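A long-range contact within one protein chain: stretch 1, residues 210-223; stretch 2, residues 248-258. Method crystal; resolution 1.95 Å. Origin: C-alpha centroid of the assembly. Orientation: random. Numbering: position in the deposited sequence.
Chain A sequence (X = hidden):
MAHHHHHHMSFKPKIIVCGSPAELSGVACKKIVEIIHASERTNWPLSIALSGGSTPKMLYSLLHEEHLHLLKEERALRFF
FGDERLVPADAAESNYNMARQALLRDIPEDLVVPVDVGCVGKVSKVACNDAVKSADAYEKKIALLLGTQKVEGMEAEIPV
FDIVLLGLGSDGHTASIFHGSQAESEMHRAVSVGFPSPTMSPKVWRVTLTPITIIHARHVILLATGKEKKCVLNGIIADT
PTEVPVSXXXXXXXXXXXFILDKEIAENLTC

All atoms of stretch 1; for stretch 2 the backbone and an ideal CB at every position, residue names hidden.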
# COMPACT_ATOMS: atom_id res chain seq x y z
N THR A 210 -4.64 7.73 -1.56
CA THR A 210 -4.68 8.40 -2.86
C THR A 210 -3.26 8.45 -3.41
O THR A 210 -2.28 8.26 -2.69
CB THR A 210 -5.32 9.78 -2.68
OG1 THR A 210 -4.53 10.52 -1.75
CG2 THR A 210 -6.76 9.65 -2.22
N PRO A 211 -3.11 8.75 -4.71
CA PRO A 211 -1.78 9.00 -5.26
C PRO A 211 -1.01 10.07 -4.46
O PRO A 211 0.15 9.86 -4.15
CB PRO A 211 -2.08 9.36 -6.73
CG PRO A 211 -3.37 8.65 -7.01
CD PRO A 211 -4.17 8.79 -5.72
N ILE A 212 -1.62 11.21 -4.11
CA ILE A 212 -0.87 12.32 -3.45
C ILE A 212 -0.27 11.80 -2.12
O ILE A 212 0.84 12.17 -1.80
CB ILE A 212 -1.71 13.60 -3.27
CG1 ILE A 212 -0.86 14.79 -2.82
CG2 ILE A 212 -2.88 13.39 -2.33
CD1 ILE A 212 0.34 15.10 -3.75
N THR A 213 -0.95 10.91 -1.42
CA THR A 213 -0.46 10.33 -0.16
C THR A 213 0.75 9.44 -0.41
O THR A 213 1.67 9.57 0.35
CB THR A 213 -1.52 9.51 0.59
OG1 THR A 213 -2.63 10.37 0.84
CG2 THR A 213 -0.97 9.00 1.91
N ILE A 214 0.70 8.56 -1.41
CA ILE A 214 1.80 7.63 -1.76
C ILE A 214 2.99 8.46 -2.27
O ILE A 214 4.18 8.18 -1.89
CB ILE A 214 1.32 6.57 -2.78
CG1 ILE A 214 0.26 5.68 -2.15
CG2 ILE A 214 2.49 5.76 -3.32
CD1 ILE A 214 -0.51 4.84 -3.13
N ILE A 215 2.71 9.45 -3.09
CA ILE A 215 3.74 10.33 -3.71
C ILE A 215 4.57 11.03 -2.62
O ILE A 215 5.76 11.24 -2.86
CB ILE A 215 3.07 11.30 -4.70
CG1 ILE A 215 2.76 10.57 -6.01
CG2 ILE A 215 3.94 12.53 -4.94
CD1 ILE A 215 1.77 11.28 -6.92
N HIS A 216 3.99 11.32 -1.46
CA HIS A 216 4.69 12.02 -0.35
C HIS A 216 5.17 11.09 0.78
O HIS A 216 5.66 11.65 1.78
CB HIS A 216 3.78 13.14 0.15
CG HIS A 216 3.88 14.30 -0.77
ND1 HIS A 216 3.00 14.47 -1.84
CD2 HIS A 216 4.79 15.28 -0.84
CE1 HIS A 216 3.36 15.54 -2.49
NE2 HIS A 216 4.44 16.06 -1.90
N ALA A 217 5.03 9.76 0.66
CA ALA A 217 5.51 8.80 1.68
C ALA A 217 7.03 8.88 1.64
O ALA A 217 7.55 9.06 0.55
CB ALA A 217 5.07 7.38 1.40
N ARG A 218 7.71 8.74 2.78
CA ARG A 218 9.20 8.72 2.87
C ARG A 218 9.76 7.47 2.18
O ARG A 218 10.85 7.56 1.60
CB ARG A 218 9.62 8.78 4.33
CG ARG A 218 9.17 10.06 5.02
CD ARG A 218 9.80 10.33 6.38
NE ARG A 218 9.35 11.62 6.90
CZ ARG A 218 8.32 11.80 7.75
NH1 ARG A 218 7.64 10.79 8.26
NH2 ARG A 218 7.99 13.03 8.10
N HIS A 219 9.08 6.32 2.31
CA HIS A 219 9.48 5.06 1.64
C HIS A 219 8.28 4.35 1.01
O HIS A 219 7.24 4.14 1.70
CB HIS A 219 10.17 4.11 2.60
CG HIS A 219 11.30 4.76 3.31
ND1 HIS A 219 12.60 4.70 2.83
CD2 HIS A 219 11.32 5.50 4.44
CE1 HIS A 219 13.39 5.35 3.65
NE2 HIS A 219 12.63 5.83 4.67
N VAL A 220 8.46 3.94 -0.25
CA VAL A 220 7.43 3.19 -1.00
C VAL A 220 8.07 1.88 -1.46
O VAL A 220 9.18 1.93 -2.04
CB VAL A 220 6.88 4.02 -2.18
CG1 VAL A 220 5.92 3.19 -3.03
CG2 VAL A 220 6.24 5.33 -1.74
N ILE A 221 7.42 0.77 -1.19
CA ILE A 221 7.91 -0.60 -1.53
C ILE A 221 6.81 -1.25 -2.35
O ILE A 221 5.68 -1.45 -1.78
CB ILE A 221 8.25 -1.44 -0.28
CG1 ILE A 221 9.27 -0.73 0.61
CG2 ILE A 221 8.71 -2.84 -0.67
CD1 ILE A 221 9.43 -1.35 1.99
N LEU A 222 7.08 -1.51 -3.63
CA LEU A 222 6.12 -2.19 -4.53
C LEU A 222 6.57 -3.63 -4.68
O LEU A 222 7.76 -3.87 -5.03
CB LEU A 222 6.03 -1.48 -5.88
CG LEU A 222 5.07 -2.12 -6.89
CD1 LEU A 222 3.62 -1.82 -6.54
CD2 LEU A 222 5.36 -1.62 -8.28
N LEU A 223 5.64 -4.56 -4.47
CA LEU A 223 5.82 -6.01 -4.69
C LEU A 223 5.11 -6.37 -6.01
O LEU A 223 3.93 -6.03 -6.16
CB LEU A 223 5.21 -6.74 -3.50
CG LEU A 223 5.88 -6.44 -2.16
CD1 LEU A 223 5.51 -7.47 -1.11
CD2 LEU A 223 7.39 -6.43 -2.34
N UNK A 248 1.20 4.28 -13.11
CA UNK A 248 2.11 5.29 -13.75
C UNK A 248 2.51 6.40 -12.77
O UNK A 248 3.70 6.80 -12.81
CB UNK A 248 1.43 5.92 -14.97
N UNK A 249 1.63 6.81 -11.86
CA UNK A 249 1.85 7.94 -10.91
C UNK A 249 3.05 7.64 -10.00
O UNK A 249 3.66 8.58 -9.56
CB UNK A 249 0.60 8.19 -10.06
N UNK A 250 3.39 6.37 -9.71
CA UNK A 250 4.53 6.02 -8.81
C UNK A 250 5.82 6.68 -9.31
O UNK A 250 6.76 6.82 -8.49
CB UNK A 250 4.72 4.50 -8.73
N UNK A 251 5.91 7.07 -10.59
CA UNK A 251 7.11 7.76 -11.13
C UNK A 251 7.27 9.11 -10.43
O UNK A 251 8.38 9.63 -10.43
CB UNK A 251 7.00 7.96 -12.64
N UNK A 252 6.19 9.68 -9.92
CA UNK A 252 6.20 11.00 -9.24
C UNK A 252 6.52 10.88 -7.75
O UNK A 252 6.49 11.91 -7.05
CB UNK A 252 4.85 11.69 -9.41
N UNK A 253 6.83 9.69 -7.24
CA UNK A 253 7.09 9.49 -5.80
C UNK A 253 8.25 10.38 -5.35
O UNK A 253 9.24 10.44 -6.07
CB UNK A 253 7.40 8.02 -5.50
N UNK A 254 8.09 11.09 -4.23
CA UNK A 254 9.10 12.07 -3.72
C UNK A 254 10.10 11.36 -2.83
O UNK A 254 11.22 11.87 -2.74
CB UNK A 254 8.43 13.21 -2.94
N UNK A 255 9.75 10.19 -2.30
CA UNK A 255 10.55 9.44 -1.32
C UNK A 255 11.46 8.41 -1.97
O UNK A 255 11.64 8.45 -3.21
CB UNK A 255 9.63 8.74 -0.32
N UNK A 256 11.93 7.47 -1.16
CA UNK A 256 12.82 6.36 -1.55
C UNK A 256 11.94 5.20 -2.04
O UNK A 256 11.22 4.60 -1.19
CB UNK A 256 13.71 5.92 -0.39
N UNK A 257 12.02 4.86 -3.33
CA UNK A 257 11.16 3.86 -4.01
C UNK A 257 11.96 2.59 -4.25
O UNK A 257 13.00 2.67 -4.88
CB UNK A 257 10.62 4.40 -5.33
N UNK A 258 11.43 1.45 -3.79
CA UNK A 258 12.01 0.10 -4.03
C UNK A 258 10.96 -0.76 -4.70
O UNK A 258 9.87 -0.86 -4.15
CB UNK A 258 12.48 -0.55 -2.73

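Position 248 lies in a 3-10 segment that begins earlier in the chain, and its ideal CB has nothing of stretch 1 within 5.5 Å; the contact sets no demand here, and the residue is Arg248.

At position 249 CA-to-CB points toward the helix, with the ideal CB 4.4 Å from Pro211 CB and 4.6 Å from Ile215 CD1. An apolar side chain is called for, aliphatic or aromatic. The residue is Phe249. Pro211 CB stands 3.8 Å from the centroid of the Phe249 ring, over its face, while Ile214 CD1 meets Phe249 CZ at the edge, 4.0 Å away.

Position 250 points sideways, so only a side chain with some reach would gain the apolar surface of Ile214, Val220 and Leu222; leucine, methionine or isoleucine would serve. Leu250 does so, its CD2 3.8 Å from Ile214 CG2 and its CD1 4.2 Å from Leu222 CD2.

Position 251 points away and is unconstrained by stretch 1; it is Arg251. Position 252 points sideways, with the ideal CB 4.0 Å from Ile215 CD1, which tolerates many residues; it is Asn252.

The ideal CB of position 253 lies 4.8 Å from Val220 CG2 and 4.5 Å from Ile215 O, favouring a small or medium, largely apolar side chain. Cys253 places SG 4.1 Å from both Ile214 CG2 and Val220 CG2.

At position 254 the backbone N donates to Ile215 O at 2.7 Å, a bond open to any residue but proline. CB points toward stretch 1 near His216, where a long, flexible chain could lie along the imidazole. In Lys254, CG sits over one face of the His216 ring.

Position 255 leaves no choice: an ideal CB would be 2.3 Å from Ala217 O and 2.6 Å from Arg218 O, both clashes. Gly255 lets its CA approach Arg218 O to 3.5 Å.

Position 256 begins the parallel strand, its N donating to Arg218 O (3.0 Å) and its O accepting from Val220 N (3.0 Å). With His219 ND1 3.6 Å from the ideal CB, a short acceptor such as aspartate or asparagine fits. Asp256 OD1 accepts from His219 ND1 at 2.8 Å, at the ring edge.

Position 257 shares the sheet face of Val220, suiting a beta-branched or other apolar residue; Val257 CG2 lies 4.4 Å from Val220 CB.

Position 258 shares the face of Ile221, its ideal CB 4.6 Å from Ile221 CG1. Valine, isoleucine or threonine would suit the extended backbone. Thr258 continues the ladder, its N donating to Val220 O and its O accepting from Leu222 N, both at 2.9 Å.

Stretch 2 (248-258) RFLRNCKGDVT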
# COMPACT_ATOMS: atom_id res chain seq x y z
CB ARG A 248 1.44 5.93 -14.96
CG ARG A 248 2.35 6.88 -15.73
CD ARG A 248 3.44 6.16 -16.50
NE ARG A 248 4.27 7.12 -17.24
CZ ARG A 248 5.37 6.82 -17.91
NH1 ARG A 248 5.75 5.56 -18.04
NH2 ARG A 248 6.07 7.76 -18.49
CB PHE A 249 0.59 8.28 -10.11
CG PHE A 249 0.23 7.29 -9.03
CD1 PHE A 249 0.85 7.32 -7.79
CD2 PHE A 249 -0.72 6.31 -9.26
CE1 PHE A 249 0.54 6.40 -6.81
CE2 PHE A 249 -1.06 5.40 -8.26
CZ PHE A 249 -0.41 5.44 -7.05
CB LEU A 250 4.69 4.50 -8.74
CG LEU A 250 3.54 3.74 -8.06
CD1 LEU A 250 3.74 2.26 -8.21
CD2 LEU A 250 3.41 4.09 -6.58
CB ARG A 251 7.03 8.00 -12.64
CG ARG A 251 7.04 6.72 -13.47
CD ARG A 251 6.84 7.03 -14.94
NE ARG A 251 7.94 7.80 -15.49
CZ ARG A 251 9.02 7.28 -16.07
NH1 ARG A 251 9.18 5.97 -16.17
NH2 ARG A 251 9.96 8.09 -16.55
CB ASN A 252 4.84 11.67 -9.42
CG ASN A 252 4.57 12.08 -10.85
OD1 ASN A 252 3.43 12.01 -11.30
ND2 ASN A 252 5.61 12.47 -11.57
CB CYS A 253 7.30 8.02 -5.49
SG CYS A 253 5.74 7.12 -5.36
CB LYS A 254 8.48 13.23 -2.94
CG LYS A 254 7.57 14.14 -3.74
CD LYS A 254 8.30 14.98 -4.77
CE LYS A 254 7.40 15.84 -5.63
NZ LYS A 254 6.36 16.53 -4.83
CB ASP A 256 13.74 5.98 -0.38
CG ASP A 256 14.21 4.53 -0.40
OD1 ASP A 256 13.82 3.76 0.51
OD2 ASP A 256 14.90 4.16 -1.37
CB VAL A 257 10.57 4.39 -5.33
CG1 VAL A 257 9.74 3.33 -6.04
CG2 VAL A 257 9.73 5.61 -5.08
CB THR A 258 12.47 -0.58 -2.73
OG1 THR A 258 13.28 0.37 -2.03
CG2 THR A 258 13.29 -1.83 -2.95
O HOH W 1 7.06 8.59 -2.09
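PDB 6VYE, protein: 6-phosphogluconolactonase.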